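Telomerase reverse transcriptase (Candida tropicalis MYA-3404, PDB 6ZD1) probably extends telomeres as the catalytic reverse transcriptase subunit of telomerase, adding simple repeats to chromosome ends by copying a template within its RNA component. Local coordinates at residues Glu184-Asp189 with Lys235-Arg240; Phe338-Cys343 with Ala531-Glu536; Ser42-Asn47 with Lys92-Asp97; Val245-Leu250 with Gln464-Ser469. One frame throughout, in Å; residues are numbered along the deposited sequence.

Contact 1 (Glu184-Asp189 with Lys235-Arg240); sequences ESSNMD and KLIPKR
Ile237 and Lys239 meet Ser186 at different places, Ile237 at the backbone N and Lys239 at the hydroxyl. The branch methyl CG2 of Ile237, anti to the backbone N while CG1 lies beside it (chi1 -61°), touches the main chain: it sits 3.5 Å from Ser186 N and 3.6 Å from Glu184 O. Ser186 CB points toward residues 235-240, and its OG, set between the backbone N and the carbonyl carbon (chi1 62°), turns to the aliphatic part of Lys239. There the Lys239 chain, bent at chi2 and chi4, brings CG to 3.0 Å from Ser186 OG, a spacing short enough to be doubtful in detail. Ser185 OG, anti to its backbone N, makes a weak hydrogen bond of 3.4 Å to Pro238 O. By sequence and position, strand 231-237 and the antiparallel strand 244-249 correspond to motifs 1 and 2 of the telomerase reverse transcriptase fingers, and residues 238-240 lie in the turn between them. Pro238 and Lys239 are each the centre of an inverse gamma turn; Pro238 O, besides the Ser185 hydroxyl, accepts from Arg240 N at 2.9 Å. In the facing loop, Asn187 OD1 closes an Asx turn by accepting from Asp189 N. Arg244 of strand 244-249 touches the side chains of Ser186, Ile237 and Lys239, and the side chain of Pro238 rests on Phe196 of strand 193-197.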
loop_
_atom_site.group_PDB
_atom_site.type_symbol
_atom_site.label_atom_id
_atom_site.label_comp_id
_atom_site.label_asym_id
_atom_site.label_seq_id
_atom_site.Cartn_x
_atom_site.Cartn_y
_atom_site.Cartn_z
ATOM N N GLU A 184 -9.773 0.130 -2.747
ATOM C CA GLU A 184 -9.408 -1.272 -2.621
ATOM C C GLU A 184 -9.770 -1.771 -1.229
ATOM O O GLU A 184 -9.594 -1.063 -0.234
ATOM C CB GLU A 184 -7.918 -1.483 -2.900
ATOM C CG GLU A 184 -6.971 -0.863 -1.891
ATOM C CD GLU A 184 -5.534 -0.863 -2.374
ATOM O OE1 GLU A 184 -5.316 -0.802 -3.604
ATOM O OE2 GLU A 184 -4.620 -0.923 -1.526
ATOM N N SER A 185 -10.330 -2.974 -1.171
ATOM C CA SER A 185 -10.722 -3.553 0.105
ATOM C C SER A 185 -9.509 -4.013 0.902
ATOM O O SER A 185 -8.479 -4.402 0.344
ATOM C CB SER A 185 -11.664 -4.737 -0.099
ATOM O OG SER A 185 -11.980 -5.351 1.140
ATOM N N SER A 186 -9.633 -3.936 2.224
ATOM C CA SER A 186 -8.759 -4.689 3.118
ATOM C C SER A 186 -9.342 -6.092 3.233
ATOM O O SER A 186 -10.345 -6.313 3.916
ATOM C CB SER A 186 -8.653 -4.004 4.474
ATOM O OG SER A 186 -9.915 -3.949 5.112
ATOM N N ASN A 187 -8.712 -7.042 2.552
ATOM C CA ASN A 187 -9.233 -8.391 2.373
ATOM C C ASN A 187 -8.044 -9.352 2.381
ATOM O O ASN A 187 -6.920 -8.972 2.726
ATOM C CB ASN A 187 -10.061 -8.470 1.080
ATOM C CG ASN A 187 -10.941 -9.703 1.015
ATOM O OD1 ASN A 187 -10.528 -10.747 0.510
ATOM N ND2 ASN A 187 -12.164 -9.582 1.516
HETATM N N MSE A 188 -8.297 -10.618 2.059
HETATM C CA MSE A 188 -7.207 -11.564 1.818
HETATM C C MSE A 188 -6.693 -11.400 0.389
HETATM O O MSE A 188 -5.486 -11.365 0.144
HETATM C CB MSE A 188 -7.669 -12.999 2.069
HETATM C CG MSE A 188 -6.612 -13.877 2.727
HETATM SE SE MSE A 188 -5.770 -12.992 4.249
HETATM C CE MSE A 188 -7.364 -12.614 5.310
ATOM N N ASP A 189 -7.632 -11.306 -0.553
ATOM C CA ASP A 189 -7.336 -11.078 -1.966
ATOM C C ASP A 189 -7.626 -9.612 -2.263
ATOM O O ASP A 189 -8.771 -9.233 -2.533
ATOM C CB ASP A 189 -8.157 -12.004 -2.855
ATOM C CG ASP A 189 -7.805 -11.870 -4.325
ATOM O OD1 ASP A 189 -6.841 -11.144 -4.653
ATOM O OD2 ASP A 189 -8.496 -12.493 -5.159
ATOM N N LYS A 235 -10.498 8.557 6.004
ATOM C CA LYS A 235 -10.660 7.679 4.854
ATOM C C LYS A 235 -11.151 6.323 5.344
ATOM O O LYS A 235 -10.671 5.811 6.360
ATOM C CB LYS A 235 -9.342 7.525 4.084
ATOM C CG LYS A 235 -9.516 7.174 2.618
ATOM C CD LYS A 235 -8.193 7.243 1.870
ATOM C CE LYS A 235 -7.503 5.888 1.828
ATOM N NZ LYS A 235 -8.242 4.916 0.968
ATOM N N LEU A 236 -12.123 5.751 4.637
ATOM C CA LEU A 236 -12.741 4.491 5.027
ATOM C C LEU A 236 -12.384 3.391 4.035
ATOM O O LEU A 236 -12.238 3.643 2.834
ATOM C CB LEU A 236 -14.259 4.631 5.132
ATOM C CG LEU A 236 -14.738 5.562 6.246
ATOM C CD1 LEU A 236 -16.255 5.636 6.279
ATOM C CD2 LEU A 236 -14.191 5.115 7.593
ATOM N N ILE A 237 -12.212 2.177 4.556
ATOM C CA ILE A 237 -11.824 0.995 3.784
ATOM C C ILE A 237 -12.749 -0.158 4.163
ATOM O O ILE A 237 -12.939 -0.420 5.356
ATOM C CB ILE A 237 -10.353 0.623 4.029
ATOM C CG1 ILE A 237 -9.450 1.772 3.598
ATOM C CG2 ILE A 237 -9.976 -0.642 3.276
ATOM C CD1 ILE A 237 -8.036 1.624 4.069
ATOM N N PRO A 238 -13.287 -0.903 3.196
ATOM C CA PRO A 238 -14.378 -1.851 3.485
ATOM C C PRO A 238 -13.988 -3.110 4.255
ATOM O O PRO A 238 -13.920 -4.210 3.695
ATOM C CB PRO A 238 -14.903 -2.193 2.085
ATOM C CG PRO A 238 -14.488 -1.022 1.229
ATOM C CD PRO A 238 -13.130 -0.678 1.746
ATOM N N LYS A 239 -13.753 -2.923 5.559
ATOM C CA LYS A 239 -13.335 -4.014 6.481
ATOM C C LYS A 239 -14.532 -4.904 6.837
ATOM O O LYS A 239 -15.046 -4.783 7.967
ATOM C CB LYS A 239 -12.698 -3.427 7.745
ATOM C CG LYS A 239 -11.186 -3.576 7.842
ATOM C CD LYS A 239 -10.752 -4.685 8.778
ATOM C CE LYS A 239 -9.256 -4.919 8.768
ATOM N NZ LYS A 239 -8.611 -4.395 9.994
ATOM N N ARG A 240 -14.947 -5.760 5.899
ATOM C CA ARG A 240 -16.063 -6.722 6.112
ATOM C C ARG A 240 -17.328 -6.013 6.615
ATOM O O ARG A 240 -17.941 -5.264 5.829
ATOM C CB ARG A 240 -15.636 -7.824 7.088
ATOM C CG ARG A 240 -14.214 -8.325 6.878
ATOM C CD ARG A 240 -13.847 -9.435 7.845
ATOM N NE ARG A 240 -13.418 -10.646 7.161
ATOM C CZ ARG A 240 -13.951 -11.848 7.352
ATOM N NH1 ARG A 240 -14.941 -12.003 8.213
ATOM N NH2 ARG A 240 -13.491 -12.889 6.682
#

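Contact 2 (Phe338-Cys343 with Ala531-Glu536); sequences FDMKEC and AFVNHE
Phe338 begins the contact with its CB, 4.2 Å from Val533 CG1, while its ring leans past that methyl. Asp339 follows with two hydrogen bonds to one residue. Its backbone O receives Asn534 N at 2.8 Å, an almost straight bond (N-H...O 175°) whose donor is somewhat tilted from the carbonyl plane. Its carboxylate, swung between the backbone N and the carbonyl carbon (chi1 62°), crosses the Asn534 amide with the planes 41° apart; OD2 takes a weak bond of 3.4 Å from ND2. Met340, a selenomethionine, forms a single beta bridge with Val533. Its chain turns at chi2, carrying SE and CE alongside Ala531, where CE and Ala531 CB are 3.8 Å apart. Lys341 N completes the backbone pairing with a 2.8 Å bond to Phe532 O, nearly along the C=O axis. Its aliphatic chain then crosses Asn534 at about a right angle, CG lying 3.5 Å from Asn534 CB, and CE reaches on to Val533 O. One water extends the pairing where direct bonds stop, donating to Lys341 O and accepting from Phe532 N. The sequences identify these pieces as reverse transcriptase motif A (338-343) and motif D (531-536) of the palm. Strand 334-339 is central in an antiparallel sheet, between 503-508 and 539-541; Phe338 lays its ring nearly parallel to that of Phe504, and helix 469-484 covers Met340 and Ala531 with Tyr477.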
loop_
_atom_site.group_PDB
_atom_site.type_symbol
_atom_site.label_atom_id
_atom_site.label_comp_id
_atom_site.label_asym_id
_atom_site.label_seq_id
_atom_site.Cartn_x
_atom_site.Cartn_y
_atom_site.Cartn_z
ATOM N N PHE A 338 -2.666 -15.917 19.149
ATOM C CA PHE A 338 -3.636 -14.976 19.690
ATOM C C PHE A 338 -3.329 -13.591 19.138
ATOM O O PHE A 338 -2.165 -13.261 18.901
ATOM C CB PHE A 338 -3.629 -14.981 21.228
ATOM C CG PHE A 338 -2.283 -14.687 21.849
ATOM C CD1 PHE A 338 -1.349 -15.697 22.045
ATOM C CD2 PHE A 338 -1.964 -13.403 22.262
ATOM C CE1 PHE A 338 -0.114 -15.426 22.624
ATOM C CE2 PHE A 338 -0.734 -13.126 22.842
ATOM C CZ PHE A 338 0.191 -14.143 23.025
ATOM N N ASP A 339 -4.380 -12.815 18.879
ATOM C CA ASP A 339 -4.253 -11.491 18.289
ATOM C C ASP A 339 -4.921 -10.441 19.171
ATOM O O ASP A 339 -5.659 -10.755 20.109
ATOM C CB ASP A 339 -4.852 -11.456 16.875
ATOM C CG ASP A 339 -6.340 -11.762 16.855
ATOM O OD1 ASP A 339 -6.781 -12.683 17.577
ATOM O OD2 ASP A 339 -7.072 -11.080 16.107
HETATM N N MSE A 340 -4.660 -9.177 18.844
HETATM C CA MSE A 340 -5.200 -8.054 19.604
HETATM C C MSE A 340 -6.399 -7.406 18.913
HETATM O O MSE A 340 -6.432 -7.275 17.686
HETATM C CB MSE A 340 -4.112 -7.009 19.857
HETATM C CG MSE A 340 -2.922 -7.537 20.653
HETATM SE SE MSE A 340 -3.454 -8.387 22.328
HETATM C CE MSE A 340 -1.693 -8.821 23.045
ATOM N N LYS A 341 -7.384 -7.018 19.721
ATOM C CA LYS A 341 -8.584 -6.342 19.236
ATOM C C LYS A 341 -8.296 -4.854 19.084
ATOM O O LYS A 341 -8.068 -4.159 20.080
ATOM C CB LYS A 341 -9.746 -6.556 20.202
ATOM C CG LYS A 341 -10.437 -7.901 20.101
ATOM C CD LYS A 341 -11.567 -8.017 21.119
ATOM C CE LYS A 341 -11.040 -7.914 22.545
ATOM N NZ LYS A 341 -12.100 -8.154 23.561
ATOM N N GLU A 342 -8.326 -4.366 17.844
ATOM C CA GLU A 342 -8.244 -2.935 17.534
ATOM C C GLU A 342 -7.051 -2.273 18.228
ATOM O O GLU A 342 -7.193 -1.319 18.995
ATOM C CB GLU A 342 -9.552 -2.226 17.904
ATOM C CG GLU A 342 -10.812 -2.862 17.328
ATOM C CD GLU A 342 -10.767 -2.999 15.815
ATOM O OE1 GLU A 342 -10.500 -4.118 15.328
ATOM O OE2 GLU A 342 -10.991 -1.989 15.114
ATOM N N CYS A 343 -5.859 -2.807 17.942
ATOM C CA CYS A 343 -4.655 -2.380 18.654
ATOM C C CYS A 343 -4.402 -0.881 18.513
ATOM O O CYS A 343 -3.896 -0.246 19.446
ATOM C CB CYS A 343 -3.445 -3.175 18.166
ATOM S SG CYS A 343 -2.935 -2.797 16.492
ATOM N N ALA A 531 -3.632 -3.347 25.129
ATOM C CA ALA A 531 -3.749 -4.610 24.414
ATOM C C ALA A 531 -4.893 -5.427 25.002
ATOM O O ALA A 531 -4.888 -5.737 26.198
ATOM C CB ALA A 531 -2.439 -5.390 24.488
ATOM N N PHE A 532 -5.861 -5.787 24.160
ATOM C CA PHE A 532 -6.993 -6.616 24.555
ATOM C C PHE A 532 -7.012 -7.853 23.669
ATOM O O PHE A 532 -7.188 -7.743 22.451
ATOM C CB PHE A 532 -8.313 -5.851 24.430
ATOM C CG PHE A 532 -8.451 -4.707 25.395
ATOM C CD1 PHE A 532 -8.019 -3.435 25.053
ATOM C CD2 PHE A 532 -9.029 -4.900 26.639
ATOM C CE1 PHE A 532 -8.154 -2.380 25.936
ATOM C CE2 PHE A 532 -9.167 -3.846 27.528
ATOM C CZ PHE A 532 -8.726 -2.590 27.178
ATOM N N VAL A 533 -6.837 -9.023 24.284
ATOM C CA VAL A 533 -6.743 -10.273 23.537
ATOM C C VAL A 533 -8.083 -10.598 22.892
ATOM O O VAL A 533 -9.129 -10.604 23.555
ATOM C CB VAL A 533 -6.284 -11.419 24.450
ATOM C CG1 VAL A 533 -6.159 -12.719 23.652
ATOM C CG2 VAL A 533 -4.970 -11.067 25.118
ATOM N N ASN A 534 -8.051 -10.894 21.596
ATOM C CA ASN A 534 -9.236 -11.326 20.859
ATOM C C ASN A 534 -9.444 -12.810 21.150
ATOM O O ASN A 534 -8.980 -13.683 20.417
ATOM C CB ASN A 534 -9.059 -11.055 19.371
ATOM C CG ASN A 534 -10.351 -11.179 18.601
ATOM O OD1 ASN A 534 -11.414 -11.416 19.179
ATOM N ND2 ASN A 534 -10.271 -11.009 17.288
ATOM N N HIS A 535 -10.162 -13.094 22.241
ATOM C CA HIS A 535 -10.224 -14.458 22.764
ATOM C C HIS A 535 -10.903 -15.412 21.789
ATOM O O HIS A 535 -10.482 -16.565 21.649
ATOM C CB HIS A 535 -10.946 -14.477 24.111
ATOM C CG HIS A 535 -10.185 -13.809 25.212
ATOM N ND1 HIS A 535 -10.638 -12.670 25.844
ATOM C CD2 HIS A 535 -9.003 -14.120 25.795
ATOM C CE1 HIS A 535 -9.769 -12.310 26.771
ATOM N NE2 HIS A 535 -8.767 -13.171 26.761
ATOM N N GLU A 536 -11.956 -14.957 21.109
ATOM C CA GLU A 536 -12.663 -15.845 20.194
ATOM C C GLU A 536 -11.807 -16.249 19.000
ATOM O O GLU A 536 -12.118 -17.248 18.342
ATOM C CB GLU A 536 -13.953 -15.186 19.707
ATOM C CG GLU A 536 -13.736 -13.912 18.909
ATOM C CD GLU A 536 -15.032 -13.324 18.391
ATOM O OE1 GLU A 536 -16.064 -14.028 18.433
ATOM O OE2 GLU A 536 -15.019 -12.157 17.942
HETATM O O HOH W 1 -6.014 -4.497 21.710
#

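Contact 3 (Ser42-Asn47 with Lys92-Asp97); sequences SRIISN and KLLPLD
Within the helical region that includes the telomerase RNA-binding domain, Arg43, Ile44 and Asn47 on one side of helix 36-50 meet the C-terminal end of helix 79-93 and the turn that leaves it. Leu94 is the first residue to depart from helical geometry; Leu93 O, just before it, accepts from Asn47 ND2 over 3.3 Å in a nearly straight bond (177°), in the plane of the amide but well above the plane of the Leu93 carbonyl. The other end of that amide, OD1, accepts from Lys50. Ile44 supplies the apolar middle. The CD1 tip of its extended CG1-CD1 arm lies 3.7 Å from Leu94 CG, and its CG2 branch is 3.9 Å from Leu93 CD1, Ile44 and Leu93 crossing at about a right angle. Tyr163 of helix 158-179 packs against both Ile44 and Leu94. At the far end Arg43, bent at chi2 and chi3, passes Pro95, with NH2 3.3 Å from Pro95 CG, and NH1 also donates to Asn39 OD1. In the salt bridge with Asp97, met tip to tip, both terminal nitrogens grip one oxygen: Asp97 OD2 receives NH2 at 2.8 Å and NH1 at 3.0 Å. NH2 also makes a weak bond to OD1. OD2 presents its syn lone pair and lies 1° out of the guanidinium plane.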
loop_
_atom_site.group_PDB
_atom_site.type_symbol
_atom_site.label_atom_id
_atom_site.label_comp_id
_atom_site.label_asym_id
_atom_site.label_seq_id
_atom_site.Cartn_x
_atom_site.Cartn_y
_atom_site.Cartn_z
ATOM N N SER A 42 -14.408 18.015 -31.733
ATOM C CA SER A 42 -15.645 18.784 -31.674
ATOM C C SER A 42 -16.850 17.868 -31.530
ATOM O O SER A 42 -17.758 18.148 -30.740
ATOM C CB SER A 42 -15.788 19.653 -32.924
ATOM O OG SER A 42 -14.680 20.521 -33.074
ATOM N N ARG A 43 -16.865 16.754 -32.264
ATOM C CA ARG A 43 -18.007 15.851 -32.187
ATOM C C ARG A 43 -18.055 15.114 -30.856
ATOM O O ARG A 43 -19.146 14.810 -30.360
ATOM C CB ARG A 43 -17.969 14.864 -33.351
ATOM C CG ARG A 43 -18.404 15.479 -34.669
ATOM C CD ARG A 43 -17.667 14.855 -35.833
ATOM N NE ARG A 43 -17.952 13.435 -35.974
ATOM C CZ ARG A 43 -17.117 12.567 -36.533
ATOM N NH1 ARG A 43 -15.942 12.977 -36.986
ATOM N NH2 ARG A 43 -17.456 11.290 -36.629
ATOM N N ILE A 44 -16.897 14.834 -30.256
ATOM C CA ILE A 44 -16.888 14.192 -28.946
ATOM C C ILE A 44 -17.383 15.162 -27.882
ATOM O O ILE A 44 -18.244 14.823 -27.062
ATOM C CB ILE A 44 -15.485 13.659 -28.617
ATOM C CG1 ILE A 44 -15.121 12.514 -29.564
ATOM C CG2 ILE A 44 -15.417 13.208 -27.162
ATOM C CD1 ILE A 44 -13.734 11.962 -29.350
ATOM N N ILE A 45 -16.864 16.392 -27.897
ATOM C CA ILE A 45 -17.298 17.396 -26.931
ATOM C C ILE A 45 -18.780 17.701 -27.114
ATOM O O ILE A 45 -19.512 17.912 -26.139
ATOM C CB ILE A 45 -16.427 18.661 -27.049
ATOM C CG1 ILE A 45 -14.998 18.354 -26.604
ATOM C CG2 ILE A 45 -16.995 19.794 -26.212
ATOM C CD1 ILE A 45 -14.089 19.566 -26.590
ATOM N N SER A 46 -19.252 17.708 -28.363
ATOM C CA SER A 46 -20.666 17.973 -28.606
ATOM C C SER A 46 -21.543 16.865 -28.041
ATOM O O SER A 46 -22.576 17.142 -27.417
ATOM C CB SER A 46 -20.927 18.144 -30.103
ATOM O OG SER A 46 -20.830 16.903 -30.781
ATOM N N ASN A 47 -21.145 15.607 -28.237
ATOM C CA ASN A 47 -21.905 14.507 -27.657
ATOM C C ASN A 47 -21.901 14.579 -26.139
ATOM O O ASN A 47 -22.895 14.223 -25.496
ATOM C CB ASN A 47 -21.338 13.170 -28.134
ATOM C CG ASN A 47 -21.573 12.938 -29.611
ATOM O OD1 ASN A 47 -22.565 13.406 -30.170
ATOM N ND2 ASN A 47 -20.665 12.211 -30.253
ATOM N N LYS A 92 -21.517 6.453 -26.901
ATOM C CA LYS A 92 -22.199 7.715 -27.172
ATOM C C LYS A 92 -21.203 8.842 -27.423
ATOM O O LYS A 92 -21.428 9.697 -28.288
ATOM C CB LYS A 92 -23.128 8.069 -26.009
ATOM C CG LYS A 92 -24.414 7.256 -25.964
ATOM C CD LYS A 92 -25.183 7.522 -24.677
ATOM C CE LYS A 92 -26.660 7.808 -24.940
ATOM N NZ LYS A 92 -26.878 9.116 -25.630
ATOM N N LEU A 93 -20.096 8.860 -26.676
ATOM C CA LEU A 93 -19.148 9.967 -26.779
ATOM C C LEU A 93 -18.333 9.893 -28.063
ATOM O O LEU A 93 -18.066 10.920 -28.699
ATOM C CB LEU A 93 -18.221 9.972 -25.563
ATOM C CG LEU A 93 -18.575 10.900 -24.401
ATOM C CD1 LEU A 93 -18.358 12.344 -24.816
ATOM C CD2 LEU A 93 -20.008 10.688 -23.944
ATOM N N LEU A 94 -17.926 8.690 -28.462
ATOM C CA LEU A 94 -17.023 8.525 -29.589
ATOM C C LEU A 94 -17.742 7.868 -30.758
ATOM O O LEU A 94 -18.173 6.709 -30.644
ATOM C CB LEU A 94 -15.804 7.702 -29.182
ATOM C CG LEU A 94 -14.628 8.468 -28.567
ATOM C CD1 LEU A 94 -15.005 9.146 -27.253
ATOM C CD2 LEU A 94 -13.444 7.534 -28.373
ATOM N N PRO A 95 -17.905 8.565 -31.881
ATOM C CA PRO A 95 -18.406 7.917 -33.099
ATOM C C PRO A 95 -17.441 6.843 -33.587
ATOM O O PRO A 95 -16.310 6.719 -33.112
ATOM C CB PRO A 95 -18.528 9.075 -34.098
ATOM C CG PRO A 95 -17.624 10.140 -33.565
ATOM C CD PRO A 95 -17.655 10.002 -32.074
ATOM N N LEU A 96 -17.906 6.053 -34.562
ATOM C CA LEU A 96 -17.156 4.868 -34.979
ATOM C C LEU A 96 -15.773 5.231 -35.514
ATOM O O LEU A 96 -14.799 4.508 -35.272
ATOM C CB LEU A 96 -17.943 4.082 -36.030
ATOM C CG LEU A 96 -17.306 2.755 -36.460
ATOM C CD1 LEU A 96 -17.369 1.724 -35.338
ATOM C CD2 LEU A 96 -17.952 2.219 -37.724
ATOM N N ASP A 97 -15.669 6.333 -36.261
ATOM C CA ASP A 97 -14.362 6.762 -36.750
ATOM C C ASP A 97 -13.454 7.222 -35.614
ATOM O O ASP A 97 -12.230 7.091 -35.714
ATOM C CB ASP A 97 -14.521 7.868 -37.795
ATOM C CG ASP A 97 -15.310 9.053 -37.277
ATOM O OD1 ASP A 97 -16.081 8.881 -36.310
ATOM O OD2 ASP A 97 -15.163 10.159 -37.843
#

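Contact 4 (Val245-Leu250 with Gln464-Ser469); sequences VICVPL and QGFSLS
Cys247 N donates to Gln464 O over 2.8 Å, with an N-H...O angle of 173°, and this one hydrogen bond ties the two backbones together. The same carbonyl oxygen also meets Ile246 CA in a C-H...O contact of 3.4 Å. Beside it, Ile246 bends at chi2 and sets CD1 over the face of the Gln464 carboxamide, 3.5 Å from CD, while the Gln464 chain runs out extended with CG anti to the backbone N. Strand 244-249 is the outermost of its mixed sheet within this chain, paired on one edge with the antiparallel strand 231-237; residues 464-469, recognisable by sequence as the start of reverse transcriptase motif B', come up along its other edge before helix 469-484. Gly465 fits where a side chain could not: a CB would run into Cys247 O and Ile246 CG2, and its backbone angles (phi 115°, psi -12°) would also press a CB against the carbonyl O of Gln464. Its CA instead makes a C-H...O contact with Cys247 O. Beyond the glycine, Phe466 turns its ring to the strand between Cys247 and Pro249. Ring atom CE2 is 3.7 Å from Cys247 CB, and Cys247 SG lies 4.8 Å from the ring centroid in an oblique sulfur-aromatic contact. Pro249 and Phe466 run past each other with their tips pointing oppositely, CG 4.2 Å from CD1, and Pro249 CD rests against Gly465 O.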
loop_
_atom_site.group_PDB
_atom_site.type_symbol
_atom_site.label_atom_id
_atom_site.label_comp_id
_atom_site.label_asym_id
_atom_site.label_seq_id
_atom_site.Cartn_x
_atom_site.Cartn_y
_atom_site.Cartn_z
ATOM N N VAL A 245 -10.870 2.694 9.790
ATOM C CA VAL A 245 -10.809 4.145 9.872
ATOM C C VAL A 245 -9.348 4.543 9.735
ATOM O O VAL A 245 -8.515 4.210 10.586
ATOM C CB VAL A 245 -11.423 4.670 11.175
ATOM C CG1 VAL A 245 -11.408 6.189 11.183
ATOM C CG2 VAL A 245 -12.843 4.148 11.334
ATOM N N ILE A 246 -9.033 5.229 8.644
ATOM C CA ILE A 246 -7.701 5.757 8.388
ATOM C C ILE A 246 -7.795 7.274 8.379
ATOM O O ILE A 246 -8.771 7.841 7.873
ATOM C CB ILE A 246 -7.125 5.232 7.056
ATOM C CG1 ILE A 246 -7.170 3.703 7.026
ATOM C CG2 ILE A 246 -5.700 5.727 6.852
ATOM C CD1 ILE A 246 -6.455 3.056 8.190
ATOM N N CYS A 247 -6.792 7.927 8.950
ATOM C CA CYS A 247 -6.709 9.379 8.962
ATOM C C CYS A 247 -5.563 9.792 8.049
ATOM O O CYS A 247 -4.407 9.429 8.293
ATOM C CB CYS A 247 -6.499 9.904 10.380
ATOM S SG CYS A 247 -7.120 11.575 10.650
ATOM N N VAL A 248 -5.889 10.526 6.990
ATOM C CA VAL A 248 -4.915 10.970 5.997
ATOM C C VAL A 248 -4.497 12.401 6.355
ATOM O O VAL A 248 -5.356 13.289 6.376
ATOM C CB VAL A 248 -5.489 10.913 4.574
ATOM C CG1 VAL A 248 -4.424 11.298 3.561
ATOM C CG2 VAL A 248 -6.049 9.525 4.281
ATOM N N PRO A 249 -3.217 12.645 6.631
ATOM C CA PRO A 249 -2.808 13.987 7.078
ATOM C C PRO A 249 -3.110 15.054 6.037
ATOM O O PRO A 249 -2.763 14.922 4.862
ATOM C CB PRO A 249 -1.297 13.833 7.301
ATOM C CG PRO A 249 -1.093 12.371 7.529
ATOM C CD PRO A 249 -2.104 11.687 6.659
ATOM N N LEU A 250 -3.776 16.117 6.482
ATOM C CA LEU A 250 -4.007 17.283 5.641
ATOM C C LEU A 250 -2.728 18.095 5.515
ATOM O O LEU A 250 -2.063 18.386 6.514
ATOM C CB LEU A 250 -5.119 18.158 6.219
ATOM C CG LEU A 250 -6.558 17.773 5.885
ATOM C CD1 LEU A 250 -7.513 18.801 6.465
ATOM C CD2 LEU A 250 -6.743 17.647 4.380
ATOM N N GLN A 464 -4.651 5.475 12.825
ATOM C CA GLN A 464 -3.919 4.800 11.769
ATOM C C GLN A 464 -3.875 5.702 10.543
ATOM O O GLN A 464 -4.895 6.273 10.144
ATOM C CB GLN A 464 -4.580 3.466 11.440
ATOM C CG GLN A 464 -3.732 2.550 10.589
ATOM C CD GLN A 464 -4.405 1.218 10.346
ATOM O OE1 GLN A 464 -5.223 0.769 11.151
ATOM N NE2 GLN A 464 -4.075 0.581 9.228
ATOM N N GLY A 465 -2.695 5.842 9.951
ATOM C CA GLY A 465 -2.501 6.722 8.811
ATOM C C GLY A 465 -1.572 7.892 9.054
ATOM O O GLY A 465 -1.198 8.572 8.086
ATOM N N PHE A 466 -1.201 8.185 10.298
ATOM C CA PHE A 466 -0.202 9.207 10.564
ATOM C C PHE A 466 1.204 8.624 10.471
ATOM O O PHE A 466 1.411 7.405 10.491
ATOM C CB PHE A 466 -0.424 9.837 11.938
ATOM C CG PHE A 466 -1.490 10.890 11.952
ATOM C CD1 PHE A 466 -1.176 12.210 11.679
ATOM C CD2 PHE A 466 -2.804 10.560 12.224
ATOM C CE1 PHE A 466 -2.155 13.183 11.682
ATOM C CE2 PHE A 466 -3.788 11.530 12.232
ATOM C CZ PHE A 466 -3.463 12.843 11.961
ATOM N N SER A 467 2.185 9.527 10.410
ATOM C CA SER A 467 3.554 9.136 10.086
ATOM C C SER A 467 4.112 8.129 11.086
ATOM O O SER A 467 4.783 7.165 10.701
ATOM C CB SER A 467 4.443 10.378 10.029
ATOM O OG SER A 467 3.876 11.371 9.192
ATOM N N LEU A 468 3.860 8.344 12.374
ATOM C CA LEU A 468 4.497 7.567 13.427
ATOM C C LEU A 468 3.593 6.498 14.030
ATOM O O LEU A 468 4.030 5.793 14.943
ATOM C CB LEU A 468 4.981 8.503 14.538
ATOM C CG LEU A 468 5.757 9.749 14.111
ATOM C CD1 LEU A 468 6.123 10.592 15.320
ATOM C CD2 LEU A 468 7.002 9.369 13.319
ATOM N N SER A 469 2.361 6.344 13.535
ATOM C CA SER A 469 1.413 5.436 14.179
ATOM C C SER A 469 1.927 4.002 14.178
ATOM O O SER A 469 1.848 3.300 15.195
ATOM C CB SER A 469 0.051 5.521 13.488
ATOM O OG SER A 469 -0.472 6.835 13.571
#

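Contacts 1 and 4 hold the same hairpin: strands 231-237 and 244-249 are sheet neighbours, with Ile237 CD1 packed 3.7 Å from Ile246 CG1. Each contact brings a loop to this hairpin, one with serines and a weak bond, the other with a backbone bond and an aromatic ring. Both lie near the middle of the chain, their centres about 12 and 13 Å from its centre. Contact 2, farther out at about 24 Å, shares the reverse transcriptase region with contact 4, their segments alternating along the chain; its chemistry is chiefly backbone pairing. Contact 3 is peripheral, about 37 Å out, and joins helical elements through a salt bridge, a side-chain amide bond and an apolar centre.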